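Local coordinates for protein putative aspartyl-tRNA synthetase (PDB 6OD8) that probably catalyses the ATP-dependent attachment of L-aspartate to tRNA(Asp), as a class-II aminoacyl-tRNA synthetase of Leishmania major, at residues Met475-Ser483 with Arg532-Leu540. Numbering follows the deposited sequence.
Sequences MFIRGEEIS and RVVMLYLGL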
loop_
_atom_site.group_PDB
_atom_site.type_symbol
_atom_site.label_atom_id
_atom_site.label_comp_id
_atom_site.label_asym_id
_atom_site.label_seq_id
_atom_site.Cartn_x
_atom_site.Cartn_y
_atom_site.Cartn_z
ATOM N N MET A 475 -19.402 2.796 -11.491
ATOM C CA MET A 475 -18.693 2.184 -12.606
ATOM C C MET A 475 -18.917 0.683 -12.634
ATOM O O MET A 475 -18.959 0.020 -11.595
ATOM C CB MET A 475 -17.180 2.415 -12.537
ATOM C CG MET A 475 -16.780 3.854 -12.524
ATOM S SD MET A 475 -14.975 4.009 -12.404
ATOM C CE MET A 475 -14.735 5.522 -13.335
ATOM N N PHE A 476 -18.978 0.142 -13.846
ATOM C CA PHE A 476 -19.264 -1.265 -14.068
ATOM C C PHE A 476 -18.187 -1.873 -14.958
ATOM O O PHE A 476 -17.764 -1.266 -15.951
ATOM C CB PHE A 476 -20.651 -1.456 -14.718
ATOM C CG PHE A 476 -21.797 -0.938 -13.874
ATOM C CD1 PHE A 476 -22.475 -1.789 -13.011
ATOM C CD2 PHE A 476 -22.186 0.395 -13.941
ATOM C CE1 PHE A 476 -23.512 -1.319 -12.215
ATOM C CE2 PHE A 476 -23.227 0.877 -13.145
ATOM C CZ PHE A 476 -23.908 0.017 -12.294
ATOM N N ILE A 477 -17.759 -3.080 -14.598
ATOM C CA ILE A 477 -16.880 -3.899 -15.421
ATOM C C ILE A 477 -17.596 -5.213 -15.679
ATOM O O ILE A 477 -18.009 -5.891 -14.729
ATOM C CB ILE A 477 -15.519 -4.164 -14.742
ATOM C CG1 ILE A 477 -14.787 -2.856 -14.431
ATOM C CG2 ILE A 477 -14.661 -5.046 -15.638
ATOM C CD1 ILE A 477 -13.413 -3.077 -13.749
ATOM N N ARG A 478 -17.731 -5.577 -16.956
ATOM C CA ARG A 478 -18.458 -6.780 -17.357
ATOM C C ARG A 478 -19.807 -6.897 -16.642
ATOM O O ARG A 478 -20.188 -7.965 -16.161
ATOM C CB ARG A 478 -17.608 -8.038 -17.126
ATOM C CG ARG A 478 -16.232 -8.035 -17.789
ATOM C CD ARG A 478 -15.657 -9.436 -17.796
ATOM N NE ARG A 478 -14.233 -9.449 -18.115
ATOM C CZ ARG A 478 -13.736 -9.597 -19.343
ATOM N NH1 ARG A 478 -14.551 -9.735 -20.376
ATOM N NH2 ARG A 478 -12.417 -9.615 -19.536
ATOM N N GLY A 479 -20.542 -5.783 -16.566
ATOM C CA GLY A 479 -21.893 -5.814 -16.033
ATOM C C GLY A 479 -22.003 -5.871 -14.525
ATOM O O GLY A 479 -23.093 -6.150 -14.003
ATOM N N GLU A 480 -20.910 -5.627 -13.798
ATOM C CA GLU A 480 -20.922 -5.697 -12.345
ATOM C C GLU A 480 -20.251 -4.464 -11.769
ATOM O O GLU A 480 -19.210 -4.020 -12.271
ATOM C CB GLU A 480 -20.222 -6.976 -11.860
ATOM C CG GLU A 480 -20.889 -8.214 -12.437
ATOM C CD GLU A 480 -20.425 -9.498 -11.766
ATOM O OE1 GLU A 480 -20.269 -9.514 -10.520
ATOM O OE2 GLU A 480 -20.226 -10.488 -12.488
ATOM N N GLU A 481 -20.866 -3.927 -10.708
ATOM C CA GLU A 481 -20.400 -2.702 -10.077
ATOM C C GLU A 481 -19.001 -2.899 -9.504
ATOM O O GLU A 481 -18.739 -3.867 -8.791
ATOM C CB GLU A 481 -21.384 -2.290 -8.970
ATOM C CG GLU A 481 -21.132 -0.919 -8.353
ATOM C CD GLU A 481 -20.275 -0.965 -7.085
ATOM O OE1 GLU A 481 -20.062 -2.069 -6.531
ATOM O OE2 GLU A 481 -19.813 0.111 -6.646
ATOM N N ILE A 482 -18.096 -1.976 -9.809
ATOM C CA ILE A 482 -16.737 -2.051 -9.283
ATOM C C ILE A 482 -16.369 -0.837 -8.425
ATOM O O ILE A 482 -15.486 -0.948 -7.558
ATOM C CB ILE A 482 -15.706 -2.246 -10.419
ATOM C CG1 ILE A 482 -14.302 -2.540 -9.863
ATOM C CG2 ILE A 482 -15.642 -1.012 -11.322
ATOM C CD1 ILE A 482 -14.211 -3.835 -9.023
ATOM N N SER A 483 -17.053 0.295 -8.572
ATOM C CA SER A 483 -16.681 1.487 -7.819
ATOM C C SER A 483 -17.853 2.459 -7.824
ATOM O O SER A 483 -18.539 2.600 -8.835
ATOM C CB SER A 483 -15.430 2.157 -8.415
ATOM O OG SER A 483 -15.019 3.300 -7.639
ATOM N N ARG A 532 -11.872 -7.769 -6.368
ATOM C CA ARG A 532 -12.977 -7.742 -7.340
ATOM C C ARG A 532 -12.539 -7.154 -8.677
ATOM O O ARG A 532 -12.965 -7.620 -9.735
ATOM C CB ARG A 532 -14.172 -6.952 -6.789
ATOM C CG ARG A 532 -15.030 -7.736 -5.817
ATOM C CD ARG A 532 -15.900 -8.748 -6.551
ATOM N NE ARG A 532 -17.134 -8.144 -7.060
ATOM C CZ ARG A 532 -17.916 -8.697 -7.985
ATOM N NH1 ARG A 532 -17.592 -9.865 -8.534
ATOM N NH2 ARG A 532 -19.016 -8.069 -8.374
ATOM N N VAL A 533 -11.683 -6.137 -8.669
ATOM C CA VAL A 533 -11.254 -5.617 -9.956
ATOM C C VAL A 533 -10.417 -6.655 -10.705
ATOM O O VAL A 533 -10.592 -6.833 -11.912
ATOM C CB VAL A 533 -10.558 -4.244 -9.794
ATOM C CG1 VAL A 533 -9.101 -4.362 -9.416
ATOM C CG2 VAL A 533 -10.724 -3.428 -11.078
ATOM N N VAL A 534 -9.555 -7.410 -10.005
ATOM C CA VAL A 534 -8.788 -8.467 -10.677
ATOM C C VAL A 534 -9.733 -9.537 -11.199
ATOM O O VAL A 534 -9.601 -10.008 -12.335
ATOM C CB VAL A 534 -7.716 -9.071 -9.735
ATOM C CG1 VAL A 534 -7.059 -10.316 -10.382
ATOM C CG2 VAL A 534 -6.669 -8.050 -9.388
ATOM N N MET A 535 -10.727 -9.905 -10.387
ATOM C CA MET A 535 -11.684 -10.933 -10.783
ATOM C C MET A 535 -12.468 -10.507 -12.023
ATOM O O MET A 535 -12.580 -11.267 -12.992
ATOM C CB MET A 535 -12.627 -11.222 -9.613
ATOM C CG MET A 535 -13.846 -12.068 -9.988
ATOM S SD MET A 535 -14.981 -12.171 -8.599
ATOM C CE MET A 535 -16.157 -13.365 -9.183
ATOM N N LEU A 536 -13.012 -9.285 -12.019
ATOM C CA LEU A 536 -13.835 -8.871 -13.162
ATOM C C LEU A 536 -12.977 -8.617 -14.402
ATOM O O LEU A 536 -13.378 -8.962 -15.518
ATOM C CB LEU A 536 -14.657 -7.626 -12.802
ATOM C CG LEU A 536 -15.757 -7.923 -11.766
ATOM C CD1 LEU A 536 -16.265 -6.646 -11.112
ATOM C CD2 LEU A 536 -16.902 -8.705 -12.422
ATOM N N TYR A 537 -11.796 -8.026 -14.223
ATOM C CA TYR A 537 -10.875 -7.831 -15.346
ATOM C C TYR A 537 -10.564 -9.145 -16.059
ATOM O O TYR A 537 -10.543 -9.214 -17.293
ATOM C CB TYR A 537 -9.577 -7.198 -14.837
ATOM C CG TYR A 537 -8.550 -6.993 -15.916
ATOM C CD1 TYR A 537 -8.633 -5.897 -16.783
ATOM C CD2 TYR A 537 -7.473 -7.876 -16.064
ATOM C CE1 TYR A 537 -7.671 -5.691 -17.781
ATOM C CE2 TYR A 537 -6.525 -7.683 -17.054
ATOM C CZ TYR A 537 -6.621 -6.598 -17.907
ATOM O OH TYR A 537 -5.669 -6.431 -18.892
ATOM N N LEU A 538 -10.271 -10.187 -15.293
ATOM C CA LEU A 538 -9.908 -11.484 -15.844
ATOM C C LEU A 538 -11.111 -12.384 -16.078
ATOM O O LEU A 538 -10.945 -13.495 -16.599
ATOM C CB LEU A 538 -8.931 -12.186 -14.895
ATOM C CG LEU A 538 -7.559 -11.524 -14.726
ATOM C CD1 LEU A 538 -6.725 -12.252 -13.626
ATOM C CD2 LEU A 538 -6.777 -11.518 -16.042
ATOM N N GLY A 539 -12.300 -11.957 -15.661
ATOM C CA GLY A 539 -13.491 -12.775 -15.806
ATOM C C GLY A 539 -13.500 -14.048 -14.989
ATOM O O GLY A 539 -14.075 -15.046 -15.434
ATOM N N LEU A 540 -12.882 -14.046 -13.805
ATOM C CA LEU A 540 -12.791 -15.249 -12.985
ATOM C C LEU A 540 -14.146 -15.601 -12.372
ATOM O O LEU A 540 -14.976 -14.732 -12.115
ATOM C CB LEU A 540 -11.753 -15.050 -11.865
ATOM C CG LEU A 540 -10.341 -14.707 -12.334
ATOM C CD1 LEU A 540 -9.381 -14.501 -11.138
ATOM C CD2 LEU A 540 -9.867 -15.829 -13.262
HETATM O O HOH W 1 -18.300 -12.159 -11.028
HETATM O O HOH W 2 -20.189 -5.975 -7.677
HETATM O O HOH W 3 -17.510 -5.769 -6.998
#
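Arg478 grips the Leu536 and Tyr537 carbonyls and Glu480 pairs with Arg532, fastening a beta hairpin to helix 530-538 in the antiparallel class-II synthetase catalytic fold. The hairpin, closed by a type I' turn from Ile477 to Glu480, joins neighbouring strands of the central sheet; strand 523-529, which pairs with strand 480-487, runs directly into the helix, together forming class-II motif 3. The contact illustrates how a helix end can be tied to a sheet by polar side chains as well as by apolar packing. Arg478 leaves the turn with its chain extended from CG to NE (chi2 -165°, chi3 -166°), long enough to bring the guanidinium edge to two carbonyls in succession. NE donates to Leu536 O at 2.8 Å, nearly in line with C=O but with a bent N-H; NH2 donates to Tyr537 O at 3.0 Å, straight at the hydrogen though from well above the carbonyl plane. Both acceptors lie in the guanidinium plane, which fixes the group's rotation, and NH2 also binds Glu359 O. Just beyond, Gly539, with positive phi, ends the helix as the C-prime residue of a Schellman motif. Arg532, in contrast, is folded at chi2 and chi3, which lays its guanidinium over Leu536 CD1. Its edge faces Glu480 in a salt bridge, NH2 to OE1 2.9 Å: OE1 lies in the guanidinium plane, but NH2 meets it from the anti side, tilted out of a carboxylate turned about 45° from the guanidinium. Lys431 takes OE2, leaving the carboxylate between two positive charges, which would probably favour its ionised form. Beneath these polar contacts, Leu536 packs CB against Ile477 CG2 and CD2 against Glu480 CD. Deeper still, Ile477 CD1 touches Val533 CG2 at 3.8 Å, while Ile482 CD1 presses on the helix backbone, 3.4 Å from Val533 N.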